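Metallo-beta-lactamase domain-containing protein 1 (Thermotoga maritima, PDB 1ZTC) is a dinuclear metal-binding protein of the metallo-beta-lactamase fold, probably a hydrolase and possibly an endoribonuclease acting on RNA. Local coordinates at residues 70-82 with 92-104. Numbering follows the deposited sequence.
Sequences SPDDITDVLFTHV and LFENATFYVHEVY. With NI (nickel (II) ion), chain F.
Val77 and Phe98 lie side by side on neighbouring parallel strands, 76-78 and 97-101, which helix 84-87 joins into a beta-alpha-beta unit of the metallo-beta-lactamase fold. The strand backbones are stitched by alternating bonds: Thr97 N to Thr75 O, Val77 N to Thr97 O (2.8 Å), Tyr99 N to Val77 O, and Phe79 N to Tyr99 O. Beyond the strands, Asn95 ND2 donates almost straight to Asp72 O (2.9 Å, 175° at the hydrogen), meeting a lone pair in the carbonyl plane. One water accepts from Asn95 N and reaches Pro71 O and Ile74 O; another links Asp72 OD1 with Leu92 O and Glu94 N. Both acids also bridge to the second subunit, Asp72 to Arg118 and Glu94 to Lys122.

Apolar packing fills the Val77-Phe98 side of the sheet. Val77 CB lies 3.6 Å from Phe98 CD1, and its CG2 reaches Ala96 CB. The Phe79 and Phe98 rings meet rim to rim, their planes only 13° apart. Ile74 CG1 comes to 3.5 Å from Phe93 CD1, while Leu92 CB sits over one face of the Phe93 ring and Pro71 O lies at its edge.

Past the strand, the chain leads to His81, whose NE2 binds nickel (2.1 Å) alongside His83, His152 and Asp174; its ND1 donates to Thr80 OG1 close to the ring plane, so that the imidazole is held at both nitrogens.

On the other side of the sheet, with CG anti to the carbonyl carbon (chi1 -57°), the Tyr99 ring runs back along strand 76-78, and its OH donates to Asp76 OD1 (2.5 Å), an oxygen also salt-bridged to Arg45.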
ATOM      1  N   SER A  70     -22.940  -7.920 -15.124  1.00 48.71           N
ATOM      2  CA  SER A  70     -22.540  -6.545 -15.257  1.00 48.23           C
ATOM      3  C   SER A  70     -23.018  -5.806 -14.005  1.00 47.44           C
ATOM      4  O   SER A  70     -23.881  -6.293 -13.284  1.00 47.22           O
ATOM      5  CB  SER A  70     -23.163  -6.004 -16.560  1.00 47.94           C
ATOM      6  OG  SER A  70     -23.629  -4.683 -16.462  1.00 52.13           O
ATOM      7  N   PRO A  71     -22.435  -4.640 -13.727  1.00 48.08           N
ATOM      8  CA  PRO A  71     -22.977  -3.765 -12.685  1.00 47.42           C
ATOM      9  C   PRO A  71     -24.477  -3.468 -12.860  1.00 43.70           C
ATOM     10  O   PRO A  71     -25.175  -3.304 -11.885  1.00 43.27           O
ATOM     11  CB  PRO A  71     -22.151  -2.475 -12.863  1.00 48.81           C
ATOM     12  CG  PRO A  71     -20.851  -2.935 -13.457  1.00 51.10           C
ATOM     13  CD  PRO A  71     -21.229  -4.068 -14.372  1.00 50.29           C
ATOM     14  N   ASP A  72     -24.946  -3.399 -14.096  1.00 43.14           N
ATOM     15  CA  ASP A  72     -26.363  -3.147 -14.385  1.00 44.46           C
ATOM     16  C   ASP A  72     -27.303  -4.224 -13.876  1.00 43.48           C
ATOM     17  O   ASP A  72     -28.509  -4.005 -13.803  1.00 41.57           O
ATOM     18  CB  ASP A  72     -26.606  -3.005 -15.893  1.00 45.44           C
ATOM     19  CG  ASP A  72     -25.828  -1.856 -16.506  1.00 47.50           C
ATOM     20  OD1 ASP A  72     -25.486  -0.902 -15.781  1.00 50.12           O
ATOM     21  OD2 ASP A  72     -25.540  -1.918 -17.713  1.00 47.63           O
ATOM     22  N   ASP A  73     -26.752  -5.391 -13.542  1.00 44.15           N
ATOM     23  CA  ASP A  73     -27.562  -6.518 -13.062  1.00 44.55           C
ATOM     24  C   ASP A  73     -27.726  -6.510 -11.560  1.00 44.01           C
ATOM     25  O   ASP A  73     -28.487  -7.298 -11.019  1.00 43.96           O
ATOM     26  CB  ASP A  73     -26.939  -7.851 -13.485  1.00 45.75           C
ATOM     27  CG  ASP A  73     -26.822  -8.003 -15.015  1.00 47.07           C
ATOM     28  OD1 ASP A  73     -27.795  -7.720 -15.760  1.00 49.10           O
ATOM     29  OD2 ASP A  73     -25.744  -8.425 -15.461  1.00 46.74           O
ATOM     30  N   ILE A  74     -27.015  -5.634 -10.866  1.00 43.46           N
ATOM     31  CA  ILE A  74     -27.143  -5.563  -9.421  1.00 43.17           C
ATOM     32  C   ILE A  74     -28.446  -4.844  -9.075  1.00 42.79           C
ATOM     33  O   ILE A  74     -28.651  -3.719  -9.492  1.00 40.91           O
ATOM     34  CB  ILE A  74     -25.941  -4.818  -8.803  1.00 41.80           C
ATOM     35  CG1 ILE A  74     -24.627  -5.557  -9.145  1.00 42.03           C
ATOM     36  CG2 ILE A  74     -26.127  -4.635  -7.309  1.00 43.50           C
ATOM     37  CD1 ILE A  74     -24.605  -7.050  -8.816  1.00 47.22           C
ATOM     38  N   THR A  75     -29.282  -5.521  -8.288  1.00 42.96           N
ATOM     39  CA  THR A  75     -30.618  -5.077  -7.910  1.00 42.57           C
ATOM     40  C   THR A  75     -30.673  -4.415  -6.527  1.00 42.47           C
ATOM     41  O   THR A  75     -31.538  -3.609  -6.271  1.00 41.05           O
ATOM     42  CB  THR A  75     -31.590  -6.295  -7.900  1.00 42.95           C
ATOM     43  OG1 THR A  75     -31.104  -7.304  -6.985  1.00 42.39           O
ATOM     44  CG2 THR A  75     -31.695  -6.889  -9.297  1.00 41.22           C
ATOM     45  N   ASP A  76     -29.773  -4.797  -5.625  1.00 42.58           N
ATOM     46  CA  ASP A  76     -29.835  -4.334  -4.243  1.00 43.23           C
ATOM     47  C   ASP A  76     -28.434  -4.141  -3.698  1.00 43.89           C
ATOM     48  O   ASP A  76     -27.557  -4.987  -3.906  1.00 43.87           O
ATOM     49  CB  ASP A  76     -30.579  -5.337  -3.348  1.00 44.20           C
ATOM     50  CG  ASP A  76     -31.990  -5.647  -3.839  1.00 44.74           C
ATOM     51  OD1 ASP A  76     -32.943  -4.961  -3.407  1.00 48.34           O
ATOM     52  OD2 ASP A  76     -32.147  -6.565  -4.664  1.00 46.24           O
ATOM     53  N   VAL A  77     -28.231  -3.036  -2.985  1.00 44.12           N
ATOM     54  CA  VAL A  77     -26.946  -2.758  -2.354  1.00 43.43           C
ATOM     55  C   VAL A  77     -27.187  -2.275  -0.938  1.00 44.42           C
ATOM     56  O   VAL A  77     -27.927  -1.304  -0.730  1.00 43.73           O
ATOM     57  CB  VAL A  77     -26.127  -1.694  -3.133  1.00 43.88           C
ATOM     58  CG1 VAL A  77     -24.829  -1.352  -2.398  1.00 41.14           C
ATOM     59  CG2 VAL A  77     -25.821  -2.199  -4.526  1.00 46.14           C
ATOM     60  N   LEU A  78     -26.598  -2.980   0.023  1.00 43.58           N
ATOM     61  CA  LEU A  78     -26.727  -2.627   1.434  1.00 46.13           C
ATOM     62  C   LEU A  78     -25.386  -2.144   1.988  1.00 44.86           C
ATOM     63  O   LEU A  78     -24.316  -2.634   1.594  1.00 44.33           O
ATOM     64  CB  LEU A  78     -27.245  -3.815   2.244  1.00 47.61           C
ATOM     65  CG  LEU A  78     -28.583  -4.398   1.781  1.00 49.76           C
ATOM     66  CD1 LEU A  78     -28.395  -5.450   0.707  1.00 56.10           C
ATOM     67  CD2 LEU A  78     -29.314  -5.007   2.946  1.00 54.25           C
ATOM     68  N   PHE A  79     -25.461  -1.175   2.892  1.00 43.41           N
ATOM     69  CA  PHE A  79     -24.283  -0.609   3.524  1.00 44.42           C
ATOM     70  C   PHE A  79     -24.257  -0.889   5.012  1.00 44.39           C
ATOM     71  O   PHE A  79     -25.206  -0.587   5.728  1.00 43.65           O
ATOM     72  CB  PHE A  79     -24.233   0.914   3.355  1.00 45.71           C
ATOM     73  CG  PHE A  79     -24.331   1.397   1.930  1.00 45.19           C
ATOM     74  CD1 PHE A  79     -23.433   0.951   0.964  1.00 46.71           C
ATOM     75  CD2 PHE A  79     -25.276   2.355   1.577  1.00 44.28           C
ATOM     76  CE1 PHE A  79     -23.501   1.411  -0.344  1.00 45.39           C
ATOM     77  CE2 PHE A  79     -25.356   2.813   0.279  1.00 47.47           C
ATOM     78  CZ  PHE A  79     -24.448   2.345  -0.691  1.00 45.74           C
ATOM     79  N   THR A  80     -23.144  -1.423   5.495  1.00 44.19           N
ATOM     80  CA  THR A  80     -22.911  -1.449   6.927  1.00 43.68           C
ATOM     81  C   THR A  80     -22.900  -0.027   7.454  1.00 45.33           C
ATOM     82  O   THR A  80     -23.535   0.275   8.451  1.00 43.27           O
ATOM     83  CB  THR A  80     -21.618  -2.177   7.294  1.00 42.05           C
ATOM     84  OG1 THR A  80     -20.494  -1.552   6.670  1.00 44.78           O
ATOM     85  CG2 THR A  80     -21.725  -3.634   6.881  1.00 40.35           C
ATOM     86  N   HIS A  81     -22.207   0.863   6.751  1.00 44.69           N
ATOM     87  CA  HIS A  81     -22.211   2.248   7.124  1.00 44.93           C
ATOM     88  C   HIS A  81     -21.653   3.139   6.025  1.00 44.76           C
ATOM     89  O   HIS A  81     -21.071   2.657   5.060  1.00 46.39           O
ATOM     90  CB  HIS A  81     -21.418   2.436   8.413  1.00 43.64           C
ATOM     91  CG  HIS A  81     -19.961   2.145   8.292  1.00 44.67           C
ATOM     92  ND1 HIS A  81     -19.471   0.927   7.870  1.00 44.92           N
ATOM     93  CD2 HIS A  81     -18.884   2.902   8.597  1.00 43.80           C
ATOM     94  CE1 HIS A  81     -18.159   0.948   7.928  1.00 46.26           C
ATOM     95  NE2 HIS A  81     -17.780   2.136   8.352  1.00 46.32           N
ATOM     96  N   VAL A  82     -21.777   4.447   6.226  1.00 44.98           N
ATOM     97  CA  VAL A  82     -21.446   5.422   5.214  1.00 45.28           C
ATOM     98  C   VAL A  82     -20.029   5.927   5.414  1.00 45.73           C
ATOM     99  O   VAL A  82     -19.815   7.010   5.923  1.00 46.32           O
ATOM    100  CB  VAL A  82     -22.488   6.551   5.234  1.00 46.57           C
ATOM    101  CG1 VAL A  82     -22.132   7.618   4.159  1.00 48.73           C
ATOM    102  CG2 VAL A  82     -23.832   5.948   4.991  1.00 44.07           C
ATOM    103  N   LEU A  92     -21.320   2.612  -9.307  1.00 45.10           N
ATOM    104  CA  LEU A  92     -21.396   1.701 -10.458  1.00 45.15           C
ATOM    105  C   LEU A  92     -22.778   1.097 -10.699  1.00 45.98           C
ATOM    106  O   LEU A  92     -23.051   0.647 -11.800  1.00 45.55           O
ATOM    107  CB  LEU A  92     -20.399   0.559 -10.297  1.00 45.83           C
ATOM    108  CG  LEU A  92     -18.925   0.969 -10.275  1.00 49.58           C
ATOM    109  CD1 LEU A  92     -18.059  -0.168  -9.790  1.00 55.24           C
ATOM    110  CD2 LEU A  92     -18.499   1.460 -11.644  1.00 52.35           C
ATOM    111  N   PHE A  93     -23.631   1.076  -9.682  1.00 45.29           N
ATOM    112  CA  PHE A  93     -24.871   0.301  -9.749  1.00 46.07           C
ATOM    113  C   PHE A  93     -26.082   1.230  -9.927  1.00 46.31           C
ATOM    114  O   PHE A  93     -26.714   1.654  -8.971  1.00 49.54           O
ATOM    115  CB  PHE A  93     -24.982  -0.607  -8.534  1.00 44.14           C
ATOM    116  CG  PHE A  93     -23.730  -1.392  -8.277  1.00 44.78           C
ATOM    117  CD1 PHE A  93     -23.301  -2.334  -9.193  1.00 46.09           C
ATOM    118  CD2 PHE A  93     -22.945  -1.135  -7.176  1.00 45.79           C
ATOM    119  CE1 PHE A  93     -22.106  -3.017  -8.999  1.00 48.59           C
ATOM    120  CE2 PHE A  93     -21.765  -1.816  -6.970  1.00 46.25           C
ATOM    121  CZ  PHE A  93     -21.352  -2.772  -7.883  1.00 46.93           C
ATOM    122  N   GLU A  94     -26.405   1.499 -11.181  1.00 46.64           N
ATOM    123  CA  GLU A  94     -27.426   2.482 -11.538  1.00 47.91           C
ATOM    124  C   GLU A  94     -28.841   1.955 -11.363  1.00 46.42           C
ATOM    125  O   GLU A  94     -29.797   2.738 -11.360  1.00 45.08           O
ATOM    126  CB  GLU A  94     -27.334   2.883 -13.030  1.00 49.59           C
ATOM    127  CG  GLU A  94     -25.933   2.978 -13.682  1.00 59.48           C
ATOM    128  CD  GLU A  94     -25.331   4.370 -13.682  1.00 60.83           C
ATOM    129  OE1 GLU A  94     -26.081   5.367 -13.559  1.00 64.68           O
ATOM    130  OE2 GLU A  94     -24.089   4.458 -13.824  1.00 65.82           O
ATOM    131  N   ASN A  95     -28.981   0.635 -11.294  1.00 46.18           N
ATOM    132  CA  ASN A  95     -30.303  -0.014 -11.237  1.00 45.88           C
ATOM    133  C   ASN A  95     -30.654  -0.581  -9.861  1.00 44.62           C
ATOM    134  O   ASN A  95     -31.684  -1.218  -9.690  1.00 45.00           O
ATOM    135  CB  ASN A  95     -30.365  -1.164 -12.248  1.00 45.69           C
ATOM    136  CG  ASN A  95     -30.304  -0.693 -13.687  1.00 48.00           C
ATOM    137  OD1 ASN A  95     -30.801   0.382 -14.021  1.00 45.71           O
ATOM    138  ND2 ASN A  95     -29.713  -1.519 -14.559  1.00 41.60           N
ATOM    139  N   ALA A  96     -29.807  -0.338  -8.880  1.00 44.97           N
ATOM    140  CA  ALA A  96     -29.957  -0.914  -7.568  1.00 44.65           C
ATOM    141  C   ALA A  96     -30.802  -0.050  -6.649  1.00 44.76           C
ATOM    142  O   ALA A  96     -30.883   1.173  -6.791  1.00 43.35           O
ATOM    143  CB  ALA A  96     -28.592  -1.129  -6.946  1.00 44.79           C
ATOM    144  N   THR A  97     -31.461  -0.724  -5.718  1.00 44.39           N
ATOM    145  CA  THR A  97     -32.022  -0.076  -4.551  1.00 44.63           C
ATOM    146  C   THR A  97     -30.950  -0.136  -3.480  1.00 43.50           C
ATOM    147  O   THR A  97     -30.320  -1.182  -3.280  1.00 43.00           O
ATOM    148  CB  THR A  97     -33.277  -0.798  -4.092  1.00 45.16           C
ATOM    149  OG1 THR A  97     -34.189  -0.839  -5.195  1.00 44.09           O
ATOM    150  CG2 THR A  97     -33.919  -0.084  -2.888  1.00 47.01           C
ATOM    151  N   PHE A  98     -30.754   0.992  -2.801  1.00 43.66           N
ATOM    152  CA  PHE A  98     -29.770   1.127  -1.756  1.00 43.62           C
ATOM    153  C   PHE A  98     -30.401   1.083  -0.391  1.00 43.30           C
ATOM    154  O   PHE A  98     -31.450   1.674  -0.191  1.00 42.38           O
ATOM    155  CB  PHE A  98     -28.996   2.437  -1.947  1.00 43.40           C
ATOM    156  CG  PHE A  98     -28.215   2.461  -3.218  1.00 43.43           C
ATOM    157  CD1 PHE A  98     -26.987   1.828  -3.288  1.00 43.41           C
ATOM    158  CD2 PHE A  98     -28.734   3.061  -4.364  1.00 44.91           C
ATOM    159  CE1 PHE A  98     -26.260   1.795  -4.464  1.00 41.88           C
ATOM    160  CE2 PHE A  98     -28.010   3.030  -5.556  1.00 43.92           C
ATOM    161  CZ  PHE A  98     -26.768   2.390  -5.596  1.00 44.15           C
ATOM    162  N   TYR A  99     -29.752   0.387   0.555  1.00 42.40           N
ATOM    163  CA  TYR A  99     -30.301   0.217   1.917  1.00 43.88           C
ATOM    164  C   TYR A  99     -29.278   0.701   2.912  1.00 44.91           C
ATOM    165  O   TYR A  99     -28.114   0.286   2.866  1.00 44.40           O
ATOM    166  CB  TYR A  99     -30.622  -1.250   2.234  1.00 45.47           C
ATOM    167  CG  TYR A  99     -31.578  -1.930   1.285  1.00 43.46           C
ATOM    168  CD1 TYR A  99     -31.192  -2.213  -0.013  1.00 44.61           C
ATOM    169  CD2 TYR A  99     -32.842  -2.347   1.700  1.00 48.12           C
ATOM    170  CE1 TYR A  99     -32.022  -2.851  -0.887  1.00 43.79           C
ATOM    171  CE2 TYR A  99     -33.712  -2.985   0.808  1.00 48.82           C
ATOM    172  CZ  TYR A  99     -33.278  -3.231  -0.488  1.00 47.71           C
ATOM    173  OH  TYR A  99     -34.072  -3.861  -1.410  1.00 47.49           O
ATOM    174  N   VAL A 100     -29.733   1.539   3.830  1.00 44.82           N
ATOM    175  CA  VAL A 100     -28.854   2.228   4.769  1.00 43.92           C
ATOM    176  C   VAL A 100     -29.688   2.637   5.985  1.00 43.91           C
ATOM    177  O   VAL A 100     -30.885   2.897   5.848  1.00 40.63           O
ATOM    178  CB  VAL A 100     -28.188   3.500   4.089  1.00 42.42           C
ATOM    179  CG1 VAL A 100     -29.212   4.497   3.681  1.00 44.28           C
ATOM    180  CG2 VAL A 100     -27.149   4.159   4.967  1.00 45.93           C
ATOM    181  N   HIS A 101     -29.056   2.686   7.157  1.00 42.43           N
ATOM    182  CA  HIS A 101     -29.748   3.105   8.368  1.00 43.71           C
ATOM    183  C   HIS A 101     -30.140   4.569   8.284  1.00 43.82           C
ATOM    184  O   HIS A 101     -29.337   5.427   7.891  1.00 43.35           O
ATOM    185  CB  HIS A 101     -28.900   2.856   9.632  1.00 45.67           C
ATOM    186  CG  HIS A 101     -29.686   2.999  10.906  1.00 43.54           C
ATOM    187  ND1 HIS A 101     -30.057   4.223  11.415  1.00 48.59           N
ATOM    188  CD2 HIS A 101     -30.235   2.068  11.727  1.00 44.31           C
ATOM    189  CE1 HIS A 101     -30.778   4.043  12.511  1.00 49.73           C
ATOM    190  NE2 HIS A 101     -30.893   2.743  12.724  1.00 46.68           N
ATOM    191  N   GLU A 102     -31.377   4.857   8.685  1.00 43.47           N
ATOM    192  CA  GLU A 102     -31.976   6.183   8.539  1.00 45.46           C
ATOM    193  C   GLU A 102     -31.180   7.333   9.165  1.00 46.45           C
ATOM    194  O   GLU A 102     -31.217   8.465   8.673  1.00 42.62           O
ATOM    195  CB  GLU A 102     -33.413   6.175   9.106  1.00 46.31           C
ATOM    196  CG  GLU A 102     -33.516   5.738  10.576  1.00 46.05           C
ATOM    197  CD  GLU A 102     -34.918   5.799  11.135  1.00 51.90           C
ATOM    198  OE1 GLU A 102     -35.870   6.147  10.398  1.00 52.15           O
ATOM    199  OE2 GLU A 102     -35.059   5.487  12.334  1.00 59.65           O
ATOM    200  N   VAL A 103     -30.409   7.045  10.209  1.00 47.27           N
ATOM    201  CA  VAL A 103     -29.739   8.094  10.957  1.00 48.93           C
ATOM    202  C   VAL A 103     -28.523   8.679  10.193  1.00 47.67           C
ATOM    203  O   VAL A 103     -27.962   9.679  10.605  1.00 48.10           O
ATOM    204  CB  VAL A 103     -29.444   7.591  12.417  1.00 50.17           C
ATOM    205  CG1 VAL A 103     -28.275   6.693  12.464  1.00 52.41           C
ATOM    206  CG2 VAL A 103     -29.255   8.717  13.378  1.00 58.19           C
ATOM    207  N   TYR A 104     -28.184   8.107   9.037  1.00 48.15           N
ATOM    208  CA  TYR A 104     -27.152   8.688   8.173  1.00 49.59           C
ATOM    209  C   TYR A 104     -27.562  10.082   7.717  1.00 50.79           C
ATOM    210  O   TYR A 104     -26.717  10.957   7.555  1.00 51.99           O
ATOM    211  CB  TYR A 104     -26.826   7.779   6.974  1.00 49.43           C
ATOM    212  CG  TYR A 104     -27.492   8.128   5.664  1.00 46.08           C
ATOM    213  CD1 TYR A 104     -28.757   7.656   5.358  1.00 49.06           C
ATOM    214  CD2 TYR A 104     -26.850   8.941   4.732  1.00 49.47           C
ATOM    215  CE1 TYR A 104     -29.378   7.989   4.155  1.00 52.94           C
ATOM    216  CE2 TYR A 104     -27.463   9.273   3.518  1.00 51.96           C
ATOM    217  CZ  TYR A 104     -28.719   8.794   3.230  1.00 51.99           C
ATOM    218  OH  TYR A 104     -29.328   9.124   2.029  1.00 55.52           O
TER
HETATM  219 NI    NI F 302     -15.799   2.679   8.991  1.00 59.92          NI
HETATM  220  O   HOH W   1     -27.195  -1.748 -10.877  1.00 35.81           O
HETATM  221  O   HOH W   2     -25.179  -0.353 -13.230  1.00 45.58           O
HETATM  222  O   HOH W   3     -33.702  -2.874  -7.513  1.00 52.18           O
HETATM  223  O   HOH W   4     -26.253   1.820   7.295  1.00 27.67           O
HETATM  224  O   HOH W   5     -14.633   2.625   7.139  1.00 40.47           O
HETATM  225  O   HOH W   6     -13.463   3.117   9.494  1.00 43.01           O